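Local coordinates for uncharacterized protein YqbN (Bacillus subtilis, PDB 3KLU), which is of unknown function but probably acts as a chaperone in the assembly of phage-like tails, at residues R84-T89 with A124-K129; P93-K98 with V110-R115. All blocks are in the same frame, centred on the assembly; numbering follows the deposited sequence.

Interaction 1. Residues R84-T89 with A124-K129; sequences RIAVET and ANWLNK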
ATOM      1  N   ARG A  84      -4.386  -6.541   1.402  1.00 24.38           N
ATOM      2  CA  ARG A  84      -3.216  -6.976   0.669  1.00 22.96           C
ATOM      3  C   ARG A  84      -2.794  -5.851  -0.277  1.00 21.56           C
ATOM      4  O   ARG A  84      -1.615  -5.595  -0.438  1.00 22.26           O
ATOM      5  CB  ARG A  84      -3.513  -8.238  -0.141  1.00 24.48           C
ATOM      6  CG  ARG A  84      -4.313  -9.312   0.557  1.00 30.17           C
ATOM      7  CD  ARG A  84      -3.465 -10.349   1.251  1.00 32.69           C
ATOM      8  NE  ARG A  84      -2.314 -10.780   0.456  1.00 37.65           N
ATOM      9  CZ  ARG A  84      -2.365 -11.557  -0.620  1.00 40.22           C
ATOM     10  NH1 ARG A  84      -3.527 -12.016  -1.074  1.00 41.20           N
ATOM     11  NH2 ARG A  84      -1.234 -11.894  -1.235  1.00 41.30           N
ATOM     12  N   ILE A  85      -3.748  -5.162  -0.900  1.00 22.04           N
ATOM     13  CA  ILE A  85      -3.397  -4.069  -1.817  1.00 20.46           C
ATOM     14  C   ILE A  85      -2.599  -2.983  -1.071  1.00 19.97           C
ATOM     15  O   ILE A  85      -1.546  -2.474  -1.571  1.00 17.91           O
ATOM     16  CB  ILE A  85      -4.664  -3.400  -2.428  1.00 19.12           C
ATOM     17  CG1 ILE A  85      -5.437  -4.393  -3.300  1.00 19.12           C
ATOM     18  CG2 ILE A  85      -4.253  -2.185  -3.239  1.00 19.12           C
ATOM     19  CD1 ILE A  85      -6.737  -3.825  -3.927  1.00 34.45           C
ATOM     20  N   ALA A  86      -3.111  -2.629   0.116  1.00 19.10           N
ATOM     21  CA  ALA A  86      -2.495  -1.615   0.969  1.00 17.99           C
ATOM     22  C   ALA A  86      -1.075  -2.022   1.363  1.00 17.42           C
ATOM     23  O   ALA A  86      -0.134  -1.212   1.264  1.00 17.18           O
ATOM     24  CB  ALA A  86      -3.360  -1.387   2.244  1.00 18.09           C
ATOM     25  N   VAL A  87      -0.918  -3.270   1.815  1.00 13.44           N
ATOM     26  CA  VAL A  87       0.405  -3.749   2.184  1.00 12.56           C
ATOM     27  C   VAL A  87       1.383  -3.514   1.022  1.00 14.83           C
ATOM     28  O   VAL A  87       2.437  -2.948   1.217  1.00 16.12           O
ATOM     29  CB  VAL A  87       0.357  -5.264   2.561  1.00 12.98           C
ATOM     30  CG1 VAL A  87       1.795  -5.895   2.539  1.00 11.55           C
ATOM     31  CG2 VAL A  87      -0.213  -5.412   3.979  1.00 11.54           C
ATOM     32  N   GLU A  88       1.002  -3.916  -0.191  1.00 15.81           N
ATOM     33  CA  GLU A  88       1.881  -3.770  -1.361  1.00 16.14           C
ATOM     34  C   GLU A  88       2.003  -2.316  -1.920  1.00 14.66           C
ATOM     35  O   GLU A  88       3.015  -1.920  -2.515  1.00 10.25           O
ATOM     36  CB  GLU A  88       1.434  -4.775  -2.419  1.00 16.19           C
ATOM     37  CG  GLU A  88       1.730  -6.203  -1.962  1.00 21.37           C
ATOM     38  CD  GLU A  88       1.251  -7.275  -2.948  1.00 25.66           C
ATOM     39  OE1 GLU A  88       1.106  -6.982  -4.162  1.00 34.94           O
ATOM     40  OE2 GLU A  88       1.030  -8.428  -2.516  1.00 29.13           O
ATOM     41  N   THR A  89       0.989  -1.506  -1.680  1.00 15.34           N
ATOM     42  CA  THR A  89       1.061  -0.113  -2.093  1.00 15.84           C
ATOM     43  C   THR A  89       1.937   0.666  -1.094  1.00 17.30           C
ATOM     44  O   THR A  89       2.370   1.781  -1.364  1.00 17.21           O
ATOM     45  CB  THR A  89      -0.339   0.464  -2.078  1.00 16.10           C
ATOM     46  OG1 THR A  89      -1.118  -0.276  -3.015  1.00 15.19           O
ATOM     47  CG2 THR A  89      -0.355   1.949  -2.384  1.00 11.13           C
ATOM     48  N   ALA A 124      -7.779   2.324   9.419  1.00 22.94           N
ATOM     49  CA  ALA A 124      -8.799   2.584   8.408  1.00 22.87           C
ATOM     50  C   ALA A 124      -8.280   3.619   7.441  1.00 23.85           C
ATOM     51  O   ALA A 124      -8.499   3.516   6.249  1.00 24.74           O
ATOM     52  CB  ALA A 124     -10.093   3.067   9.069  1.00 25.95           C
ATOM     53  N   ASN A 125      -7.572   4.612   7.965  1.00 27.14           N
ATOM     54  CA  ASN A 125      -7.035   5.677   7.138  1.00 27.51           C
ATOM     55  C   ASN A 125      -5.961   5.155   6.217  1.00 26.12           C
ATOM     56  O   ASN A 125      -5.851   5.583   5.082  1.00 27.22           O
ATOM     57  CB  ASN A 125      -6.447   6.805   8.000  1.00 27.50           C
ATOM     58  CG  ASN A 125      -7.513   7.713   8.604  1.00 36.33           C
ATOM     59  OD1 ASN A 125      -8.667   7.710   8.183  1.00 37.45           O
ATOM     60  ND2 ASN A 125      -7.113   8.519   9.580  1.00 38.15           N
ATOM     61  N   TRP A 126      -5.141   4.247   6.723  1.00 18.32           N
ATOM     62  CA  TRP A 126      -4.089   3.676   5.899  1.00 17.84           C
ATOM     63  C   TRP A 126      -4.718   2.947   4.707  1.00 18.56           C
ATOM     64  O   TRP A 126      -4.297   3.125   3.557  1.00 21.80           O
ATOM     65  CB  TRP A 126      -3.268   2.707   6.734  1.00 13.48           C
ATOM     66  CG  TRP A 126      -2.372   1.847   5.930  1.00 13.36           C
ATOM     67  CD1 TRP A 126      -1.231   2.219   5.272  1.00 11.07           C
ATOM     68  CD2 TRP A 126      -2.482   0.429   5.774  1.00 12.19           C
ATOM     69  NE1 TRP A 126      -0.619   1.111   4.726  1.00 14.38           N
ATOM     70  CE2 TRP A 126      -1.368   0.001   5.018  1.00 14.30           C
ATOM     71  CE3 TRP A 126      -3.414  -0.522   6.208  1.00 16.71           C
ATOM     72  CZ2 TRP A 126      -1.155  -1.342   4.687  1.00 13.65           C
ATOM     73  CZ3 TRP A 126      -3.210  -1.853   5.881  1.00 13.34           C
ATOM     74  CH2 TRP A 126      -2.078  -2.250   5.121  1.00 14.90           C
ATOM     75  N   LEU A 127      -5.738   2.141   4.986  1.00 19.95           N
ATOM     76  CA  LEU A 127      -6.409   1.389   3.934  1.00 19.92           C
ATOM     77  C   LEU A 127      -6.926   2.305   2.874  1.00 22.12           C
ATOM     78  O   LEU A 127      -6.637   2.126   1.689  1.00 23.18           O
ATOM     79  CB  LEU A 127      -7.581   0.607   4.483  1.00 21.09           C
ATOM     80  CG  LEU A 127      -7.230  -0.756   5.063  1.00 21.94           C
ATOM     81  CD1 LEU A 127      -8.471  -1.372   5.675  1.00 26.04           C
ATOM     82  CD2 LEU A 127      -6.710  -1.665   3.981  1.00 16.99           C
ATOM     83  N   ASN A 128      -7.691   3.308   3.288  1.00 22.08           N
ATOM     84  CA  ASN A 128      -8.247   4.217   2.307  1.00 25.13           C
ATOM     85  C   ASN A 128      -7.185   4.989   1.539  1.00 24.52           C
ATOM     86  O   ASN A 128      -7.316   5.181   0.345  1.00 26.25           O
ATOM     87  CB  ASN A 128      -9.244   5.171   2.973  1.00 27.12           C
ATOM     88  CG  ASN A 128     -10.301   4.431   3.752  1.00 33.70           C
ATOM     89  OD1 ASN A 128     -10.798   3.397   3.316  1.00 38.47           O
ATOM     90  ND2 ASN A 128     -10.653   4.954   4.921  1.00 41.76           N
ATOM     91  N   LYS A 129      -6.125   5.444   2.189  1.00 23.78           N
ATOM     92  CA  LYS A 129      -5.119   6.171   1.423  1.00 23.32           C
ATOM     93  C   LYS A 129      -4.568   5.275   0.304  1.00 22.34           C
ATOM     94  O   LYS A 129      -4.344   5.722  -0.814  1.00 23.54           O
ATOM     95  CB  LYS A 129      -3.952   6.623   2.299  1.00 23.32           C
ATOM     96  CG  LYS A 129      -2.916   7.486   1.516  1.00 24.77           C
ATOM     97  CD  LYS A 129      -3.408   8.954   1.407  1.00 30.84           C
ATOM     98  CE  LYS A 129      -3.040   9.573   0.069  1.00 33.92           C
ATOM     99  NZ  LYS A 129      -3.381  11.035   0.029  1.00 39.02           N
TER
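Ala86 presses its methyl group against the indole of Trp126, and this CH-pi contact carries the meeting of the two helices. Ala86 CB lies 3.4 Å from the centroid of the six-membered ring, 20° off the ring normal, and comes within 3.3 Å of Trp126 CH2. From the flank, Leu127 CD2 reaches the same methyl at 3.8 Å, so that the methyl meets the aromatic face and, roughly at right angles to it, one branch of the leucine. Val87 meets the indole differently: its CG2 sits in the ring plane, at the rim, 3.8 Å from Trp126 CH2.

The axes of the short segments pass 9.1 Å apart at a crossing angle of 77°, with the CA atoms of Ala86 and Leu127 5.8 Å apart; the small side chain of Ala86 is consistent with the indole lying so near the backbone there. Trp126 extends its CG anti to the backbone N (chi1 167°), which carries the indole across to helix 78-89. Its NE1 is hydrogen-bonded to OG1 of Thr90, and that same hydroxyl bonds to the carbonyl oxygen of Ala86, so one threonine ties the indole to the backbone of the helix it packs on.

Phe44 and Phe46 from the neighbouring strand 44-46 and Tyr123 from the preceding turn of helix 120-133 also meet the indole, placing this buried crossing where helices 78-89 and 120-133 join the small antiparallel sheet.

Interaction 2. Residues P93-K98 with V110-R115; sequences PTFKAK and VEVAKR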
ATOM      1  N   PRO A  93       6.320   1.873   5.827  1.00 15.80           N
ATOM      2  CA  PRO A  93       7.015   0.610   6.084  1.00 16.63           C
ATOM      3  C   PRO A  93       6.412  -0.532   5.273  1.00 16.24           C
ATOM      4  O   PRO A  93       5.221  -0.540   5.036  1.00 16.38           O
ATOM      5  CB  PRO A  93       6.795   0.430   7.586  1.00 14.19           C
ATOM      6  CG  PRO A  93       5.333   0.814   7.717  1.00 16.76           C
ATOM      7  CD  PRO A  93       5.195   2.051   6.780  1.00 15.53           C
ATOM      8  N   THR A  94       7.218  -1.491   4.819  1.00 19.78           N
ATOM      9  CA  THR A  94       6.624  -2.601   4.101  1.00 21.03           C
ATOM     10  C   THR A  94       6.418  -3.690   5.138  1.00 19.60           C
ATOM     11  O   THR A  94       7.370  -4.218   5.716  1.00 18.57           O
ATOM     12  CB  THR A  94       7.501  -3.139   2.949  1.00 22.56           C
ATOM     13  OG1 THR A  94       7.008  -4.423   2.507  1.00 34.34           O
ATOM     14  CG2 THR A  94       8.891  -3.263   3.386  1.00 22.38           C
ATOM     15  N   PHE A  95       5.150  -4.022   5.361  1.00 13.98           N
ATOM     16  CA  PHE A  95       4.764  -5.016   6.365  1.00 14.02           C
ATOM     17  C   PHE A  95       5.176  -6.450   6.118  1.00 14.63           C
ATOM     18  O   PHE A  95       4.962  -7.335   6.967  1.00 16.71           O
ATOM     19  CB  PHE A  95       3.261  -4.910   6.614  1.00  9.69           C
ATOM     20  CG  PHE A  95       2.870  -3.584   7.162  1.00  9.77           C
ATOM     21  CD1 PHE A  95       3.535  -3.074   8.282  1.00  9.45           C
ATOM     22  CD2 PHE A  95       1.840  -2.852   6.594  1.00 13.23           C
ATOM     23  CE1 PHE A  95       3.180  -1.841   8.848  1.00 12.36           C
ATOM     24  CE2 PHE A  95       1.453  -1.599   7.138  1.00 13.43           C
ATOM     25  CZ  PHE A  95       2.125  -1.096   8.268  1.00 11.44           C
ATOM     26  N   LYS A  96       5.798  -6.664   4.966  1.00 14.76           N
ATOM     27  CA  LYS A  96       6.286  -7.980   4.612  1.00 15.73           C
ATOM     28  C   LYS A  96       7.706  -8.136   5.128  1.00 16.85           C
ATOM     29  O   LYS A  96       8.228  -9.235   5.148  1.00 18.05           O
ATOM     30  CB  LYS A  96       6.299  -8.145   3.098  1.00 16.09           C
ATOM     31  CG  LYS A  96       4.946  -8.131   2.491  1.00 18.65           C
ATOM     32  CD  LYS A  96       5.047  -8.564   1.082  1.00 23.79           C
ATOM     33  CE  LYS A  96       3.681  -8.529   0.435  1.00 28.30           C
ATOM     34  NZ  LYS A  96       3.749  -9.146  -0.910  1.00 33.83           N
ATOM     35  N   ALA A  97       8.319  -7.040   5.545  1.00 17.18           N
ATOM     36  CA  ALA A  97       9.699  -7.084   6.026  1.00 17.39           C
ATOM     37  C   ALA A  97       9.851  -8.113   7.109  1.00 18.97           C
ATOM     38  O   ALA A  97       9.050  -8.169   8.053  1.00 15.22           O
ATOM     39  CB  ALA A  97      10.132  -5.729   6.559  1.00 17.28           C
ATOM     40  N   LYS A  98      10.888  -8.926   6.969  1.00 27.37           N
ATOM     41  CA  LYS A  98      11.188  -9.955   7.946  1.00 29.56           C
ATOM     42  C   LYS A  98      11.305  -9.353   9.329  1.00 30.19           C
ATOM     43  O   LYS A  98      10.841  -9.933  10.302  1.00 29.91           O
ATOM     44  CB  LYS A  98      12.513 -10.647   7.628  1.00 32.65           C
ATOM     45  CG  LYS A  98      12.833 -11.765   8.604  1.00 35.69           C
ATOM     46  CD  LYS A  98      11.637 -12.696   8.715  1.00 40.21           C
ATOM     47  CE  LYS A  98      11.967 -14.029   9.379  1.00 43.95           C
ATOM     48  NZ  LYS A  98      10.720 -14.843   9.601  1.00 46.35           N
ATOM     49  N   VAL A 110      -0.663  -8.620   6.718  1.00 19.02           N
ATOM     50  CA  VAL A 110      -1.862  -7.854   7.034  1.00 19.19           C
ATOM     51  C   VAL A 110      -2.025  -7.759   8.556  1.00 19.68           C
ATOM     52  O   VAL A 110      -2.523  -6.760   9.089  1.00 20.89           O
ATOM     53  CB  VAL A 110      -3.121  -8.515   6.427  1.00 20.26           C
ATOM     54  CG1 VAL A 110      -4.399  -7.856   6.994  1.00 19.54           C
ATOM     55  CG2 VAL A 110      -3.074  -8.390   4.882  1.00 19.14           C
ATOM     56  N   GLU A 111      -1.587  -8.787   9.261  1.00 16.83           N
ATOM     57  CA  GLU A 111      -1.679  -8.796  10.734  1.00 19.11           C
ATOM     58  C   GLU A 111      -0.563  -7.858  11.240  1.00 16.94           C
ATOM     59  O   GLU A 111      -0.748  -7.105  12.195  1.00 18.09           O
ATOM     60  CB  GLU A 111      -1.486 -10.240  11.253  1.00 21.35           C
ATOM     61  CG  GLU A 111      -1.751 -10.490  12.723  1.00 26.24           C
ATOM     62  CD  GLU A 111      -3.049  -9.900  13.221  1.00 35.44           C
ATOM     63  OE1 GLU A 111      -4.089  -9.945  12.513  1.00 36.34           O
ATOM     64  OE2 GLU A 111      -3.021  -9.394  14.364  1.00 43.10           O
ATOM     65  N   VAL A 112       0.587  -7.890  10.568  1.00 19.04           N
ATOM     66  CA  VAL A 112       1.656  -6.995  10.945  1.00 15.45           C
ATOM     67  C   VAL A 112       1.066  -5.585  10.878  1.00 14.08           C
ATOM     68  O   VAL A 112       1.240  -4.788  11.790  1.00 14.42           O
ATOM     69  CB  VAL A 112       2.877  -7.030   9.956  1.00 15.97           C
ATOM     70  CG1 VAL A 112       3.972  -6.059  10.498  1.00 16.44           C
ATOM     71  CG2 VAL A 112       3.442  -8.422   9.802  1.00 14.69           C
ATOM     72  N   ALA A 113       0.366  -5.276   9.795  1.00 15.45           N
ATOM     73  CA  ALA A 113      -0.225  -3.943   9.674  1.00 14.08           C
ATOM     74  C   ALA A 113      -1.183  -3.631  10.830  1.00 14.22           C
ATOM     75  O   ALA A 113      -1.131  -2.536  11.405  1.00 14.28           O
ATOM     76  CB  ALA A 113      -0.975  -3.786   8.304  1.00 13.80           C
ATOM     77  N   LYS A 114      -2.031  -4.583  11.197  1.00 19.44           N
ATOM     78  CA  LYS A 114      -2.985  -4.325  12.283  1.00 20.96           C
ATOM     79  C   LYS A 114      -2.300  -4.132  13.628  1.00 20.91           C
ATOM     80  O   LYS A 114      -2.758  -3.364  14.452  1.00 21.01           O
ATOM     81  CB  LYS A 114      -4.016  -5.441  12.375  1.00 21.49           C
ATOM     82  CG  LYS A 114      -5.009  -5.424  11.222  1.00 23.68           C
ATOM     83  CD  LYS A 114      -5.826  -6.720  11.251  1.00 29.08           C
ATOM     84  CE  LYS A 114      -6.776  -6.805  10.088  1.00 39.08           C
ATOM     85  NZ  LYS A 114      -7.555  -5.548  10.005  1.00 43.79           N
ATOM     86  N   ARG A 115      -1.195  -4.826  13.845  1.00 16.17           N
ATOM     87  CA  ARG A 115      -0.474  -4.622  15.088  1.00 16.54           C
ATOM     88  C   ARG A 115       0.324  -3.313  15.053  1.00 16.85           C
ATOM     89  O   ARG A 115       0.447  -2.650  16.073  1.00 18.64           O
ATOM     90  CB  ARG A 115       0.407  -5.844  15.368  1.00 16.83           C
ATOM     91  CG  ARG A 115      -0.468  -7.095  15.453  1.00 18.24           C
ATOM     92  CD  ARG A 115       0.284  -8.365  15.772  1.00 16.23           C
ATOM     93  NE  ARG A 115      -0.664  -9.483  15.822  1.00 23.20           N
ATOM     94  CZ  ARG A 115      -0.322 -10.762  16.030  1.00 21.60           C
ATOM     95  NH1 ARG A 115       0.946 -11.103  16.200  1.00 18.64           N
ATOM     96  NH2 ARG A 115      -1.259 -11.704  16.102  1.00 21.48           N
TER
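This is a buried, apolar contact between a loop and a helix: the turn that follows strand 90-92 lays one aromatic ring, that of Phe95, on helix 109-116. The ring rests flat on the helix surface at Ala113, whose CA stands 3.7 Å from the ring centroid and 6° off the normal, a nearly perpendicular CH-pi approach over the ring centre. The methyl group of Ala113 lies over the same face nearer one side, with Ala113 CB 3.4 Å from Phe95 CD2. Farther along, next to CD1 and still on the helix side of the ring plane, Val112 CG1 approaches obliquely, 3.7 Å from Phe95 CD1, while its second branch turns to the backbone, bringing Val112 CG2 to 3.4 Å from the carbonyl oxygen of Phe95.

The opposite face of the ring looks onto the carbonyl oxygen of Pro93, 4.2 Å above its plane, so the loop backs the ring that it presents. A type I turn from Thr94 to Ala97, closed by a backbone hydrogen bond from Ala97 N to Thr94 O of 3.0 Å, holds Phe95 at its second position with CB directed at the helix. Leu100 of helix 98-103 touches both Phe95 and Val112, and Trp126 meets Phe95 edge-to-face.

Since methyl, methine and aromatic groups make up the side-chain contacts here, cohesion probably comes from the hydrophobic effect and dispersion between well-fitted surfaces, with CH-pi attraction adding some directionality at Ala113.

In the fold
From the N terminus, strands 26-28 and 44-46 and helix 51-60 come before either contact. Helix 78-89 then supplies the first half of interaction 1, and the chain runs on through strand 90-92 into the turn of interaction 2. That contact closes the smaller loop, returning after helix 98-103 to helix 109-116. Helix 120-133 completes interaction 1, which closes a longer loop with the smaller one wholly within it. The centres lie about 11 Å apart and the contacts touch: Trp126 CH2 packs 3.7 Å from Ala113 CB, and a salt bridge joins Glu88 to Lys96. Together they unite three helices and the turn after strand 90-92 in one core.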